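Local atomic coordinates of kinetochore protein Mis16 (Schizosaccharomyces japonicus, PDB entry 4XYH), a protein that binds histone H4 and the CENP-A-specific chaperone Scm3 independently of each other, and probably helps bring CENP-A to centromeres as a WD-repeat histone chaperone. Residues 190-195 with 243-248; 259-264 with 271-276. All blocks are in the same frame, centred on the assembly; numbering follows the deposited sequence.

Interaction 1: 190-195 with 243-248; sequences WNFIQE and FHLQHE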
loop_
_atom_site.group_PDB
_atom_site.type_symbol
_atom_site.label_atom_id
_atom_site.label_comp_id
_atom_site.label_asym_id
_atom_site.label_seq_id
_atom_site.Cartn_x
_atom_site.Cartn_y
_atom_site.Cartn_z
ATOM N N TRP A 190 -4.883 -9.971 2.316
ATOM C CA TRP A 190 -5.721 -11.132 2.059
ATOM C C TRP A 190 -4.981 -12.241 1.316
ATOM O O TRP A 190 -4.014 -11.994 0.575
ATOM C CB TRP A 190 -6.931 -10.746 1.235
ATOM C CG TRP A 190 -7.904 -9.873 1.922
ATOM C CD1 TRP A 190 -7.977 -8.510 1.865
ATOM C CD2 TRP A 190 -8.996 -10.304 2.741
ATOM N NE1 TRP A 190 -9.056 -8.071 2.602
ATOM C CE2 TRP A 190 -9.688 -9.153 3.156
ATOM C CE3 TRP A 190 -9.462 -11.555 3.155
ATOM C CZ2 TRP A 190 -10.819 -9.218 3.974
ATOM C CZ3 TRP A 190 -10.585 -11.614 3.973
ATOM C CH2 TRP A 190 -11.247 -10.453 4.370
ATOM N N ASN A 191 -5.450 -13.464 1.536
ATOM C CA ASN A 191 -5.020 -14.629 0.788
ATOM C C ASN A 191 -5.737 -14.655 -0.570
ATOM O O ASN A 191 -6.966 -14.519 -0.631
ATOM C CB ASN A 191 -5.315 -15.888 1.606
ATOM C CG ASN A 191 -4.587 -17.126 1.080
ATOM O OD1 ASN A 191 -4.689 -17.477 -0.101
ATOM N ND2 ASN A 191 -3.843 -17.788 1.963
ATOM N N PHE A 192 -4.981 -14.800 -1.656
ATOM C CA PHE A 192 -5.559 -14.761 -3.006
ATOM C C PHE A 192 -6.115 -16.117 -3.473
ATOM O O PHE A 192 -6.895 -16.180 -4.415
ATOM C CB PHE A 192 -4.519 -14.261 -4.006
ATOM C CG PHE A 192 -4.030 -12.875 -3.712
ATOM C CD1 PHE A 192 -4.765 -11.772 -4.127
ATOM C CD2 PHE A 192 -2.842 -12.672 -3.005
ATOM C CE1 PHE A 192 -4.327 -10.482 -3.847
ATOM C CE2 PHE A 192 -2.398 -11.391 -2.726
ATOM C CZ PHE A 192 -3.147 -10.289 -3.146
ATOM N N ILE A 193 -5.704 -17.195 -2.811
ATOM C CA ILE A 193 -6.130 -18.540 -3.189
ATOM C C ILE A 193 -7.235 -19.065 -2.265
ATOM O O ILE A 193 -8.236 -19.618 -2.717
ATOM C CB ILE A 193 -4.940 -19.510 -3.164
ATOM C CG1 ILE A 193 -3.852 -19.024 -4.123
ATOM C CG2 ILE A 193 -5.393 -20.925 -3.484
ATOM C CD1 ILE A 193 -4.372 -18.670 -5.511
ATOM N N GLN A 194 -7.047 -18.872 -0.966
ATOM C CA GLN A 194 -7.980 -19.365 0.031
ATOM C C GLN A 194 -8.882 -18.221 0.516
ATOM O O GLN A 194 -8.517 -17.455 1.423
ATOM C CB GLN A 194 -7.207 -20.007 1.187
ATOM C CG GLN A 194 -8.060 -20.826 2.137
ATOM C CD GLN A 194 -7.222 -21.655 3.110
ATOM O OE1 GLN A 194 -6.019 -21.879 2.891
ATOM N NE2 GLN A 194 -7.855 -22.109 4.195
ATOM N N GLU A 195 -10.049 -18.105 -0.116
ATOM C CA GLU A 195 -11.006 -17.049 0.183
ATOM C C GLU A 195 -11.354 -16.971 1.661
ATOM O O GLU A 195 -11.670 -17.982 2.287
ATOM C CB GLU A 195 -12.285 -17.241 -0.624
ATOM C CG GLU A 195 -13.317 -16.181 -0.342
ATOM C CD GLU A 195 -14.516 -16.270 -1.272
ATOM O OE1 GLU A 195 -14.360 -16.759 -2.414
ATOM O OE2 GLU A 195 -15.616 -15.847 -0.854
ATOM N N PHE A 243 0.547 -12.056 1.021
ATOM C CA PHE A 243 0.398 -13.420 0.556
ATOM C C PHE A 243 0.829 -13.497 -0.899
ATOM O O PHE A 243 0.672 -12.525 -1.656
ATOM C CB PHE A 243 -1.055 -13.897 0.706
ATOM C CG PHE A 243 -1.389 -14.429 2.078
ATOM C CD1 PHE A 243 -0.907 -15.669 2.496
ATOM C CD2 PHE A 243 -2.194 -13.705 2.938
ATOM C CE1 PHE A 243 -1.218 -16.172 3.746
ATOM C CE2 PHE A 243 -2.513 -14.203 4.203
ATOM C CZ PHE A 243 -2.025 -15.434 4.606
ATOM N N HIS A 244 1.382 -14.642 -1.288
ATOM C CA HIS A 244 1.758 -14.876 -2.683
ATOM C C HIS A 244 0.523 -15.008 -3.575
ATOM O O HIS A 244 -0.475 -15.598 -3.171
ATOM C CB HIS A 244 2.627 -16.137 -2.812
ATOM C CG HIS A 244 3.406 -16.192 -4.086
ATOM N ND1 HIS A 244 2.827 -16.507 -5.297
ATOM C CD2 HIS A 244 4.709 -15.935 -4.344
ATOM C CE1 HIS A 244 3.745 -16.448 -6.247
ATOM N NE2 HIS A 244 4.895 -16.102 -5.695
ATOM N N LEU A 245 0.597 -14.473 -4.792
ATOM C CA LEU A 245 -0.530 -14.538 -5.727
ATOM C C LEU A 245 -0.893 -15.957 -6.149
ATOM O O LEU A 245 -2.021 -16.215 -6.555
ATOM C CB LEU A 245 -0.242 -13.730 -6.997
ATOM C CG LEU A 245 -0.617 -12.254 -7.134
ATOM C CD1 LEU A 245 -1.855 -11.919 -6.307
ATOM C CD2 LEU A 245 0.569 -11.338 -6.791
ATOM N N GLN A 246 0.062 -16.876 -6.099
ATOM C CA GLN A 246 -0.179 -18.205 -6.662
ATOM C C GLN A 246 0.002 -19.304 -5.646
ATOM O O GLN A 246 0.087 -20.462 -6.019
ATOM C CB GLN A 246 0.753 -18.477 -7.855
ATOM C CG GLN A 246 0.668 -17.462 -8.993
ATOM C CD GLN A 246 -0.697 -17.441 -9.676
ATOM O OE1 GLN A 246 -1.436 -18.434 -9.668
ATOM N NE2 GLN A 246 -1.035 -16.308 -10.275
ATOM N N HIS A 247 0.087 -18.957 -4.364
ATOM C CA HIS A 247 0.258 -19.997 -3.351
ATOM C C HIS A 247 -0.515 -19.731 -2.057
ATOM O O HIS A 247 -0.313 -18.736 -1.373
ATOM C CB HIS A 247 1.742 -20.213 -3.041
ATOM C CG HIS A 247 2.017 -21.508 -2.341
ATOM N ND1 HIS A 247 1.284 -21.940 -1.253
ATOM C CD2 HIS A 247 2.944 -22.470 -2.575
ATOM C CE1 HIS A 247 1.746 -23.111 -0.847
ATOM N NE2 HIS A 247 2.754 -23.452 -1.630
ATOM N N GLU A 248 -1.387 -20.681 -1.753
ATOM C CA GLU A 248 -2.226 -20.715 -0.573
ATOM C C GLU A 248 -1.524 -20.401 0.755
ATOM O O GLU A 248 -2.128 -19.813 1.659
ATOM C CB GLU A 248 -2.850 -22.106 -0.497
ATOM C CG GLU A 248 -4.157 -22.216 0.257
ATOM C CD GLU A 248 -4.945 -23.465 -0.173
ATOM O OE1 GLU A 248 -4.315 -24.404 -0.729
ATOM O OE2 GLU A 248 -6.190 -23.497 0.025
HETATM O O HOH W 1 -1.717 -10.477 0.668
HETATM O O HOH W 2 -2.631 -16.115 -1.677
#
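W190 meets F243 through its backbone carbonyl, whose O lies 3.4 Å from F243 CD2. Water 1 joins the same backbones, donating to W190 O and accepting from F243 N. The indole packs on strand 146-150, and its NE1 bonds to R138 O.

N191 carries the polar part of the contact. CB sits over the face of the F243 ring, 4.1 Å from its centroid, a CH-pi contact. CG stands anti to the backbone N (chi1 -165°), and from there the amide reaches on to E248. ND2 lies above the same ring, toward its rim, and donates to E248 O at 2.7 Å (159° at the hydrogen). E248 O lies almost in the amide plane. OD1 is gripped from its own loop. I193 N donates in the carbonyl plane, forming an Asx turn, and Q194 N donates from above that plane. Water 2 also donates to OD1, takes the N-H of F192 and donates to H244 O.

The segments run from the ends of strands 187-190 and 238-243 into the loops that follow. These strands open neighbouring four-stranded sheets, as in adjacent blades of a WD-repeat beta-propeller. The contact therefore joins one blade to the next.

F192 lays its ring against L245 and the backbone of F243. L245 CD1 sits over the ring centre, a CH-pi contact, 3.4 Å from the centroid. W190 O lies over the opposite face, toward the rim. F243 O approaches the ring edge in plane, 3.4 Å from F192 CE2.

I193 lies against the backbone of 245-248. Its CD1 reaches L245 O at 3.6 Å, and CG1 lies 3.8 Å from E248 N. CG2 touches the CB and CG of E248. Q194 follows, with its CB packed against E248 CG.

Interaction 2: 259-264 with 271-276; sequences TLQIHD and SSASQC
A beta hairpin with a classic bulge joins strand 259-264 to 275-278, an outermost strand of a four-stranded antiparallel sheet of the WD-repeat propeller. I262 and Q275 form its hydrogen-bonded pair. I262 N donates to Q275 O at 2.8 Å, and Q275 N returns a longer bond of 3.3 Å to I262 O. S274 and Q275 both face I262, which makes the bulge. Next along the strands, Q261 and C276 are a non-hydrogen-bonded pair. C276 CA makes a CA-H...O contact with L260 O at 3.5 Å.

The side chains of I262 and Q275 lie side by side and point the same way, with their CB atoms 3.8 Å apart. The end of I262 leads on to L250 and T252 of strand 250-255. On the other sheet face, C276 SG is anti to its backbone N (chi1 173°) and packs 3.6 Å from Q261 CD. The Q261 amide also meets A273, whose CB is 3.4 Å from OE1. Q261 NE2 donates to T259 OG1 in the amide plane and also to R233 O. These two bonds hold the amide beside the sulfur. T259 OG1 also bonds to D257 OD1.

At the bulge, S274 OG comes within 3.5 Å of D264 CB. Water 3 completes this end: it takes the N-H of D264, donates to S272 O at 2.7 Å and hydrogen-bonds to S274 OG.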
loop_
_atom_site.group_PDB
_atom_site.type_symbol
_atom_site.label_atom_id
_atom_site.label_comp_id
_atom_site.label_asym_id
_atom_site.label_seq_id
_atom_site.Cartn_x
_atom_site.Cartn_y
_atom_site.Cartn_z
ATOM N N THR A 259 14.747 -7.745 8.930
ATOM C CA THR A 259 14.643 -9.027 8.223
ATOM C C THR A 259 13.501 -9.117 7.209
ATOM O O THR A 259 12.495 -8.395 7.290
ATOM C CB THR A 259 14.487 -10.208 9.198
ATOM O OG1 THR A 259 13.230 -10.122 9.888
ATOM C CG2 THR A 259 15.638 -10.227 10.201
ATOM N N LEU A 260 13.698 -10.017 6.249
ATOM C CA LEU A 260 12.703 -10.397 5.267
ATOM C C LEU A 260 12.431 -11.853 5.528
ATOM O O LEU A 260 13.363 -12.653 5.523
ATOM C CB LEU A 260 13.227 -10.195 3.845
ATOM C CG LEU A 260 12.462 -10.886 2.715
ATOM C CD1 LEU A 260 11.082 -10.233 2.515
ATOM C CD2 LEU A 260 13.274 -10.855 1.405
ATOM N N GLN A 261 11.183 -12.223 5.786
ATOM C CA GLN A 261 10.921 -13.616 6.142
ATOM C C GLN A 261 9.822 -14.218 5.282
ATOM O O GLN A 261 8.943 -13.518 4.784
ATOM C CB GLN A 261 10.580 -13.751 7.636
ATOM C CG GLN A 261 11.602 -13.092 8.580
ATOM C CD GLN A 261 11.431 -13.516 10.025
ATOM O OE1 GLN A 261 10.922 -14.592 10.302
ATOM N NE2 GLN A 261 11.857 -12.667 10.953
ATOM N N ILE A 262 9.908 -15.530 5.085
ATOM C CA ILE A 262 8.898 -16.267 4.342
ATOM C C ILE A 262 8.283 -17.250 5.302
ATOM O O ILE A 262 8.998 -17.984 5.984
ATOM C CB ILE A 262 9.485 -17.015 3.128
ATOM C CG1 ILE A 262 10.184 -16.032 2.186
ATOM C CG2 ILE A 262 8.388 -17.784 2.409
ATOM C CD1 ILE A 262 9.226 -15.051 1.519
ATOM N N HIS A 263 6.963 -17.247 5.384
ATOM C CA HIS A 263 6.289 -18.133 6.306
ATOM C C HIS A 263 5.433 -19.101 5.533
ATOM O O HIS A 263 4.826 -18.721 4.523
ATOM C CB HIS A 263 5.431 -17.341 7.295
ATOM C CG HIS A 263 6.124 -16.144 7.859
ATOM N ND1 HIS A 263 6.926 -16.208 8.976
ATOM C CD2 HIS A 263 6.162 -14.855 7.442
ATOM C CE1 HIS A 263 7.422 -15.011 9.229
ATOM N NE2 HIS A 263 6.969 -14.173 8.316
ATOM N N ASP A 264 5.393 -20.343 6.018
ATOM C CA ASP A 264 4.473 -21.371 5.530
ATOM C C ASP A 264 3.300 -21.493 6.503
ATOM O O ASP A 264 3.450 -22.058 7.593
ATOM C CB ASP A 264 5.197 -22.715 5.386
ATOM C CG ASP A 264 4.318 -23.809 4.774
ATOM O OD1 ASP A 264 3.080 -23.648 4.727
ATOM O OD2 ASP A 264 4.870 -24.850 4.345
ATOM N N SER A 271 7.005 -24.098 14.707
ATOM C CA SER A 271 7.916 -24.180 13.573
ATOM C C SER A 271 8.640 -22.861 13.372
ATOM O O SER A 271 8.285 -21.840 13.962
ATOM C CB SER A 271 7.168 -24.559 12.291
ATOM O OG SER A 271 6.513 -25.813 12.422
ATOM N N SER A 272 9.664 -22.895 12.535
ATOM C CA SER A 272 10.427 -21.711 12.214
ATOM C C SER A 272 9.927 -21.091 10.914
ATOM O O SER A 272 9.172 -21.721 10.165
ATOM C CB SER A 272 11.911 -22.058 12.100
ATOM O OG SER A 272 12.404 -22.557 13.334
ATOM N N ALA A 273 10.333 -19.851 10.656
ATOM C CA ALA A 273 10.150 -19.266 9.336
ATOM C C ALA A 273 10.806 -20.185 8.311
ATOM O O ALA A 273 11.895 -20.697 8.563
ATOM C CB ALA A 273 10.756 -17.873 9.276
ATOM N N SER A 274 10.145 -20.412 7.178
ATOM C CA SER A 274 10.738 -21.161 6.069
ATOM C C SER A 274 12.008 -20.507 5.536
ATOM O O SER A 274 12.948 -21.187 5.135
ATOM C CB SER A 274 9.735 -21.312 4.926
ATOM O OG SER A 274 8.622 -22.091 5.335
ATOM N N GLN A 275 12.025 -19.182 5.515
ATOM C CA GLN A 275 13.202 -18.434 5.087
ATOM C C GLN A 275 13.281 -17.171 5.917
ATOM O O GLN A 275 12.251 -16.558 6.213
ATOM C CB GLN A 275 13.148 -18.071 3.591
ATOM C CG GLN A 275 13.447 -19.209 2.630
ATOM C CD GLN A 275 14.135 -18.722 1.356
ATOM O OE1 GLN A 275 13.502 -18.564 0.315
ATOM N NE2 GLN A 275 15.438 -18.488 1.440
ATOM N N CYS A 276 14.497 -16.773 6.283
ATOM C CA CYS A 276 14.696 -15.547 7.042
ATOM C C CYS A 276 16.084 -14.993 6.785
ATOM O O CYS A 276 17.083 -15.617 7.137
ATOM C CB CYS A 276 14.499 -15.800 8.543
ATOM S SG CYS A 276 14.925 -14.366 9.597
HETATM O O HOH W 3 7.471 -21.251 8.064
#

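How the interactions relate
The two contacts come in series along the chain, interaction 1 closing before interaction 2 opens. Their centres are about 17 Å apart, and their nearest atoms about 6 Å apart without touching. They share the antiparallel sheet 238-243, 250-255, 259-264 and 275-278. Interaction 1 uses the loop between its first two strands to meet the preceding sheet. Interaction 2 joins the third strand to the fourth, an outermost one. One contact thus runs between blades and the other within a blade. From its centre to the chain centre, interaction 2 measures about 22 Å, interaction 1 about 17 Å. Strands 250-255 and 259-264 lie between the edge that meets the neighbouring sheet and the strand closed by the hairpin.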